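Local coordinates for protein TlmII (Streptoalloteichus hindustanus, PDB 4HVM) that probably acts in tallysomycin biosynthesis as a condensation-domain protein of the nonribosomal peptide synthetase type and may bind phosphopantetheine, at residues 156-159 against 160-163; 311-314 against 315-318; 334-337 against 338-342. All coordinates share one frame; numbering follows the deposited sequence.

Contact 1 of 3, residues 156-159 against 160-163; sequences AVWQ and AYYG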
loop_
_atom_site.group_PDB
_atom_site.type_symbol
_atom_site.label_atom_id
_atom_site.label_comp_id
_atom_site.label_asym_id
_atom_site.label_seq_id
_atom_site.Cartn_x
_atom_site.Cartn_y
_atom_site.Cartn_z
ATOM N N ALA A 156 1.888 17.598 -5.622
ATOM C CA ALA A 156 2.677 18.771 -5.262
ATOM C C ALA A 156 3.501 19.296 -6.438
ATOM O O ALA A 156 3.723 20.502 -6.560
ATOM C CB ALA A 156 3.584 18.457 -4.080
ATOM N N VAL A 157 3.950 18.388 -7.300
ATOM C CA VAL A 157 4.723 18.770 -8.475
ATOM C C VAL A 157 3.862 19.561 -9.454
ATOM O O VAL A 157 4.291 20.583 -9.988
ATOM C CB VAL A 157 5.329 17.544 -9.184
ATOM C CG1 VAL A 157 6.060 17.968 -10.448
ATOM C CG2 VAL A 157 6.268 16.800 -8.245
ATOM N N TRP A 158 2.642 19.091 -9.679
ATOM C CA TRP A 158 1.714 19.800 -10.552
ATOM C C TRP A 158 1.271 21.128 -9.945
ATOM O O TRP A 158 0.979 22.083 -10.666
ATOM C CB TRP A 158 0.503 18.926 -10.880
ATOM C CG TRP A 158 0.781 17.903 -11.944
ATOM C CD1 TRP A 158 0.859 16.550 -11.786
ATOM C CD2 TRP A 158 1.028 18.159 -13.333
ATOM N NE1 TRP A 158 1.133 15.946 -12.993
ATOM C CE2 TRP A 158 1.242 16.914 -13.958
ATOM C CE3 TRP A 158 1.085 19.320 -14.108
ATOM C CZ2 TRP A 158 1.508 16.799 -15.323
ATOM C CZ3 TRP A 158 1.351 19.205 -15.462
ATOM C CH2 TRP A 158 1.559 17.954 -16.055
ATOM N N GLN A 159 1.217 21.182 -8.618
ATOM C CA GLN A 159 0.911 22.428 -7.927
ATOM C C GLN A 159 2.005 23.463 -8.172
ATOM O O GLN A 159 1.719 24.640 -8.392
ATOM C CB GLN A 159 0.743 22.195 -6.423
ATOM C CG GLN A 159 -0.619 21.647 -6.013
ATOM C CD GLN A 159 -0.814 21.630 -4.504
ATOM O OE1 GLN A 159 0.130 21.842 -3.740
ATOM N NE2 GLN A 159 -2.045 21.381 -4.068
ATOM N N ALA A 160 3.255 23.012 -8.133
ATOM C CA ALA A 160 4.396 23.888 -8.364
ATOM C C ALA A 160 4.419 24.377 -9.804
ATOM O O ALA A 160 4.872 25.486 -10.083
ATOM C CB ALA A 160 5.693 23.167 -8.024
ATOM N N TYR A 161 3.918 23.544 -10.713
ATOM C CA TYR A 161 3.877 23.873 -12.133
ATOM C C TYR A 161 3.014 25.103 -12.398
ATOM O O TYR A 161 3.296 25.888 -13.304
ATOM C CB TYR A 161 3.358 22.676 -12.932
ATOM C CG TYR A 161 3.277 22.897 -14.426
ATOM C CD1 TYR A 161 4.403 22.772 -15.228
ATOM C CD2 TYR A 161 2.069 23.217 -15.038
ATOM C CE1 TYR A 161 4.335 22.964 -16.596
ATOM C CE2 TYR A 161 1.991 23.414 -16.407
ATOM C CZ TYR A 161 3.126 23.286 -17.180
ATOM O OH TYR A 161 3.053 23.482 -18.542
ATOM N N TYR A 162 1.966 25.266 -11.595
ATOM C CA TYR A 162 1.054 26.394 -11.743
ATOM C C TYR A 162 1.339 27.496 -10.731
ATOM O O TYR A 162 0.679 28.534 -10.733
ATOM C CB TYR A 162 -0.399 25.934 -11.614
ATOM C CG TYR A 162 -0.931 25.239 -12.844
ATOM C CD1 TYR A 162 -1.061 25.923 -14.044
ATOM C CD2 TYR A 162 -1.313 23.904 -12.807
ATOM C CE1 TYR A 162 -1.548 25.298 -15.174
ATOM C CE2 TYR A 162 -1.802 23.269 -13.934
ATOM C CZ TYR A 162 -1.917 23.973 -15.115
ATOM O OH TYR A 162 -2.404 23.352 -16.241
ATOM N N GLY A 163 2.324 27.265 -9.868
ATOM C CA GLY A 163 2.670 28.224 -8.835
ATOM C C GLY A 163 1.714 28.168 -7.659
ATOM O O GLY A 163 1.480 29.172 -6.983
#
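The last turns of helix 147-161 end here in a Schellman motif, and Trp158 and Tyr161 pair on one side of the closing turn. The two side chains leave the helix on the same side, lie alongside each other and form a T-shaped (edge-to-face) stack: the six-membered part of the indole turns its edge to the phenol face, with centroids 5.5 Å apart and planes at 73°. Trp158 CZ3 lies over the rim of that face rather than its middle, 4.1 Å from Tyr161 CD2. Tyr161 reaches this place because its CG stands opposite the backbone N (chi1 -180°), and its OH accepts a hydrogen bond from the backbone N of Asp48, which holds the far end of the ring. Tyr161 CD2 in turn sits over the centre of the Tyr162 ring, 3.9 Å above the plane. Behind the aromatic groups, Ala160 N donates to Ala156 O at 3.0 Å and Tyr161 N to Val157 O at 3.1 Å, the usual helical pattern. It then tightens: Tyr162 N reaches Gln159 O at 3.3 Å from above the carbonyl plane, and its bond to Trp158 O is weak. Gln159 runs extended beyond CG, and its OE1 accepts a hydrogen bond from Tyr170 OH. Val157 and Ala160 face helix 49-62, while Val157 and Trp158 also touch Leu136 of strand 133-141, so the helix end is wedged between helix and sheet. Gly163, with positive phi (79°), leaves the helix as in the classic glycine-terminated Schellman C-cap.

Contact 2 of 3, residues 311-314 against 315-318; sequences EPSF and RDLM
Over one face of the Phe314 ring lies CB of Met318, a selenomethionine, whose selenium stands oblique to the same ring, 4.4 Å from its centroid and 43° off the normal. This is a Met-aromatic contact across one turn at the start of helix 314-330, next to a capping box made by Ser313 and Asp316. The selenium comes closest at the far end of the ring, 3.6 Å from Phe314 CZ. The two side chains leave the helix together, and the Met318 chain bends at its second and third torsions to bring the selenium round to the ring. Leu248 and Leu243 of helix 241-255 touch Phe314 and Met318 respectively. The second flat group, the Asp316 carboxylate, folds back over the helix start, where its OD2 takes the N-H of Ser313 N at 2.9 Å in a fairly straight bond. The donor comes in on the anti side, 26° out of the carboxylate plane. In return Asp316 N donates to Ser313 OG at 3.2 Å, the hydroxyl being brought over the first turn by its position between backbone N and carbonyl carbon (chi1 66°). With an alanine in place of Asp316, the Ser313 N-H would probably lose its side-chain acceptor and the capping box would keep only its serine half. Pro312 and Leu317 close the other side of the turn, touching Trp254 and Trp251 of helix 241-255. Their side chains cross at a slant, with Pro312 CB 4.1 Å from Leu317 CD1.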
loop_
_atom_site.group_PDB
_atom_site.type_symbol
_atom_site.label_atom_id
_atom_site.label_comp_id
_atom_site.label_asym_id
_atom_site.label_seq_id
_atom_site.Cartn_x
_atom_site.Cartn_y
_atom_site.Cartn_z
ATOM N N GLU A 311 -26.870 -19.151 4.867
ATOM C CA GLU A 311 -27.414 -18.225 3.876
ATOM C C GLU A 311 -27.179 -16.776 4.291
ATOM O O GLU A 311 -28.133 -16.006 4.425
ATOM C CB GLU A 311 -28.912 -18.461 3.667
ATOM C CG GLU A 311 -29.297 -19.907 3.421
ATOM C CD GLU A 311 -30.785 -20.073 3.162
ATOM O OE1 GLU A 311 -31.237 -21.228 3.008
ATOM O OE2 GLU A 311 -31.502 -19.049 3.114
ATOM N N PRO A 312 -25.910 -16.396 4.497
ATOM C CA PRO A 312 -25.660 -15.051 5.018
ATOM C C PRO A 312 -25.897 -13.973 3.966
ATOM O O PRO A 312 -25.819 -14.239 2.766
ATOM C CB PRO A 312 -24.181 -15.100 5.393
ATOM C CG PRO A 312 -23.595 -16.084 4.439
ATOM C CD PRO A 312 -24.660 -17.113 4.184
ATOM N N SER A 313 -26.198 -12.765 4.427
ATOM C CA SER A 313 -26.328 -11.620 3.536
ATOM C C SER A 313 -25.061 -10.777 3.617
ATOM O O SER A 313 -24.178 -11.053 4.429
ATOM C CB SER A 313 -27.534 -10.770 3.926
ATOM O OG SER A 313 -27.337 -10.173 5.193
ATOM N N PHE A 314 -24.967 -9.750 2.779
ATOM C CA PHE A 314 -23.828 -8.843 2.839
ATOM C C PHE A 314 -23.768 -8.158 4.198
ATOM O O PHE A 314 -22.689 -7.947 4.747
ATOM C CB PHE A 314 -23.900 -7.801 1.729
ATOM C CG PHE A 314 -22.789 -6.789 1.772
ATOM C CD1 PHE A 314 -21.484 -7.160 1.494
ATOM C CD2 PHE A 314 -23.054 -5.462 2.073
ATOM C CE1 PHE A 314 -20.463 -6.231 1.524
ATOM C CE2 PHE A 314 -22.038 -4.527 2.103
ATOM C CZ PHE A 314 -20.740 -4.913 1.828
ATOM N N ARG A 315 -24.935 -7.820 4.736
ATOM C CA ARG A 315 -25.016 -7.194 6.049
ATOM C C ARG A 315 -24.480 -8.110 7.137
ATOM O O ARG A 315 -23.814 -7.653 8.064
ATOM C CB ARG A 315 -26.454 -6.790 6.378
ATOM C CG ARG A 315 -26.819 -5.383 5.946
ATOM C CD ARG A 315 -28.070 -4.897 6.662
ATOM N NE ARG A 315 -28.415 -3.527 6.293
ATOM C CZ ARG A 315 -29.225 -3.209 5.290
ATOM N NH1 ARG A 315 -29.781 -4.164 4.558
ATOM N NH2 ARG A 315 -29.487 -1.936 5.022
ATOM N N ASP A 316 -24.779 -9.401 7.019
ATOM C CA ASP A 316 -24.304 -10.392 7.979
ATOM C C ASP A 316 -22.781 -10.418 8.045
ATOM O O ASP A 316 -22.197 -10.361 9.124
ATOM C CB ASP A 316 -24.838 -11.785 7.633
ATOM C CG ASP A 316 -26.309 -11.949 7.970
ATOM O OD1 ASP A 316 -26.759 -11.371 8.982
ATOM O OD2 ASP A 316 -27.016 -12.657 7.224
ATOM N N LEU A 317 -22.144 -10.496 6.882
ATOM C CA LEU A 317 -20.692 -10.576 6.808
ATOM C C LEU A 317 -20.035 -9.230 7.074
ATOM O O LEU A 317 -18.916 -9.174 7.583
ATOM C CB LEU A 317 -20.264 -11.118 5.446
ATOM C CG LEU A 317 -20.587 -12.595 5.242
ATOM C CD1 LEU A 317 -21.174 -12.818 3.871
ATOM C CD2 LEU A 317 -19.347 -13.448 5.439
HETATM N N MSE A 318 -20.730 -8.151 6.730
HETATM C CA MSE A 318 -20.225 -6.807 6.985
HETATM C C MSE A 318 -20.164 -6.569 8.484
HETATM O O MSE A 318 -19.214 -5.983 8.997
HETATM C CB MSE A 318 -21.130 -5.763 6.325
HETATM C CG MSE A 318 -20.470 -4.422 6.069
HETATM SE SE MSE A 318 -18.918 -4.568 4.911
HETATM C CE MSE A 318 -17.553 -4.148 6.235
#

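Contact 3 of 3, residues 334-337 against 338-342; sequences PYHD and VVDLA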
loop_
_atom_site.group_PDB
_atom_site.type_symbol
_atom_site.label_atom_id
_atom_site.label_comp_id
_atom_site.label_asym_id
_atom_site.label_seq_id
_atom_site.Cartn_x
_atom_site.Cartn_y
_atom_site.Cartn_z
ATOM N N PRO A 334 1.595 -2.279 16.466
ATOM C CA PRO A 334 2.305 -2.223 15.184
ATOM C C PRO A 334 2.576 -3.610 14.603
ATOM O O PRO A 334 2.964 -4.523 15.335
ATOM C CB PRO A 334 3.614 -1.523 15.547
ATOM C CG PRO A 334 3.255 -0.650 16.699
ATOM C CD PRO A 334 2.237 -1.433 17.489
ATOM N N TYR A 335 2.358 -3.752 13.297
ATOM C CA TYR A 335 2.450 -5.046 12.627
ATOM C C TYR A 335 3.781 -5.743 12.863
ATOM O O TYR A 335 3.826 -6.961 13.020
ATOM C CB TYR A 335 2.201 -4.892 11.127
ATOM C CG TYR A 335 2.160 -6.200 10.373
ATOM C CD1 TYR A 335 1.014 -6.978 10.362
ATOM C CD2 TYR A 335 3.267 -6.654 9.666
ATOM C CE1 TYR A 335 0.969 -8.171 9.674
ATOM C CE2 TYR A 335 3.234 -7.850 8.974
ATOM C CZ TYR A 335 2.082 -8.603 8.980
ATOM O OH TYR A 335 2.041 -9.794 8.294
ATOM N N HIS A 336 4.860 -4.969 12.891
ATOM C CA HIS A 336 6.180 -5.532 13.139
ATOM C C HIS A 336 6.300 -6.028 14.576
ATOM O O HIS A 336 6.971 -7.024 14.841
ATOM C CB HIS A 336 7.281 -4.518 12.816
ATOM C CG HIS A 336 7.239 -3.281 13.658
ATOM N ND1 HIS A 336 7.882 -3.188 14.873
ATOM C CD2 HIS A 336 6.642 -2.083 13.455
ATOM C CE1 HIS A 336 7.677 -1.988 15.386
ATOM N NE2 HIS A 336 6.927 -1.298 14.547
ATOM N N ASP A 337 5.633 -5.338 15.497
ATOM C CA ASP A 337 5.624 -5.743 16.898
ATOM C C ASP A 337 4.782 -6.998 17.085
ATOM O O ASP A 337 5.074 -7.828 17.945
ATOM C CB ASP A 337 5.107 -4.616 17.791
ATOM C CG ASP A 337 6.138 -3.523 18.004
ATOM O OD1 ASP A 337 7.330 -3.856 18.187
ATOM O OD2 ASP A 337 5.755 -2.332 17.993
ATOM N N VAL A 338 3.736 -7.132 16.273
ATOM C CA VAL A 338 2.902 -8.329 16.286
ATOM C C VAL A 338 3.679 -9.521 15.739
ATOM O O VAL A 338 3.646 -10.609 16.313
ATOM C CB VAL A 338 1.606 -8.128 15.472
ATOM C CG1 VAL A 338 0.891 -9.453 15.264
ATOM C CG2 VAL A 338 0.693 -7.140 16.172
ATOM N N VAL A 339 4.385 -9.301 14.632
ATOM C CA VAL A 339 5.193 -10.339 13.998
ATOM C C VAL A 339 6.278 -10.856 14.938
ATOM O O VAL A 339 6.443 -12.066 15.105
ATOM C CB VAL A 339 5.836 -9.832 12.693
ATOM C CG1 VAL A 339 6.978 -10.741 12.267
ATOM C CG2 VAL A 339 4.789 -9.721 11.594
ATOM N N ASP A 340 7.011 -9.932 15.553
ATOM C CA ASP A 340 8.034 -10.283 16.531
ATOM C C ASP A 340 7.437 -11.112 17.662
ATOM O O ASP A 340 8.029 -12.096 18.104
ATOM C CB ASP A 340 8.683 -9.020 17.108
ATOM C CG ASP A 340 9.497 -8.253 16.077
ATOM O OD1 ASP A 340 9.970 -8.882 15.104
ATOM O OD2 ASP A 340 9.669 -7.024 16.241
ATOM N N LEU A 341 6.257 -10.707 18.122
ATOM C CA LEU A 341 5.586 -11.387 19.223
ATOM C C LEU A 341 5.163 -12.800 18.835
ATOM O O LEU A 341 5.357 -13.747 19.598
ATOM C CB LEU A 341 4.373 -10.583 19.690
ATOM C CG LEU A 341 3.593 -11.154 20.872
ATOM C CD1 LEU A 341 4.510 -11.391 22.065
ATOM C CD2 LEU A 341 2.456 -10.219 21.247
ATOM N N ALA A 342 4.586 -12.936 17.646
ATOM C CA ALA A 342 4.147 -14.240 17.160
ATOM C C ALA A 342 5.315 -15.203 16.980
ATOM O O ALA A 342 5.147 -16.421 17.062
ATOM C CB ALA A 342 3.386 -14.089 15.862
#
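Tyr335 carries CG trans to its backbone N (chi1 -175°), while Val339, one turn on, has CG1 anti to its backbone N (chi1 163°), which leaves CG2 opposite the carbonyl carbon; together these torsions swing the CG2 methyl over the phenol face. Val339 CG2 lies 4.0 Å from the centroid of the Tyr335 ring and 28° off its normal, a CH-pi contact, and approaches closest at Tyr335 CE2, 3.6 Å away. The hydroxyl beyond is hydrogen-bonded to Trp357 NE1, which ties down the far end of the side chain, and Val301 of strand 297-305 touches the Tyr335 side chain. Pro334 is the N-cap of helix 335-344. Its carbonyl O receives Val338 N at 2.9 Å, the first of four regular backbone bonds that end with Leu341 N on Asp337 O at 3.1 Å. Asp298 OD2 accepts from Tyr335 N, bringing an outside carboxylate to the helix start. On another side of the helix, Asp340 OD2 stands near the plane of the His336 imidazole, at its edge, 4.4 Å from ND1 and too far for direct contact. The same oxygen lies 4.4 Å from Asp337 OD1, a pair of like charges, and makes a long, weak ion pair with Arg25 NE. The helix start may ease these two aspartates somewhat, Asp337 more than Asp340, and Arg25 is likely to offset part of their mutual repulsion.

All three contacts are partly buried, and each joins side chains about one turn apart. Contact 1 closes helix 147-161 at its C-terminal end, while contacts 2 and 3 start helices 314-330 and 335-344, which follow each other in the chain. Contact 3 has no exposed residue among those touching, contact 2 has Arg315 and contact 1 has Tyr162 and Gly163. They hold different elements: contact 1 packs on helix 49-62 and strand 133-141, contact 2 on helix 241-255, contact 3 on helices 18-27 and 185-198 and strand 297-305. The aromatic chemistry shifts from ring on ring, to selenium beside a ring, to a methyl over a ring. Contacts 1 and 3 lie about 40 Å apart, centre to centre.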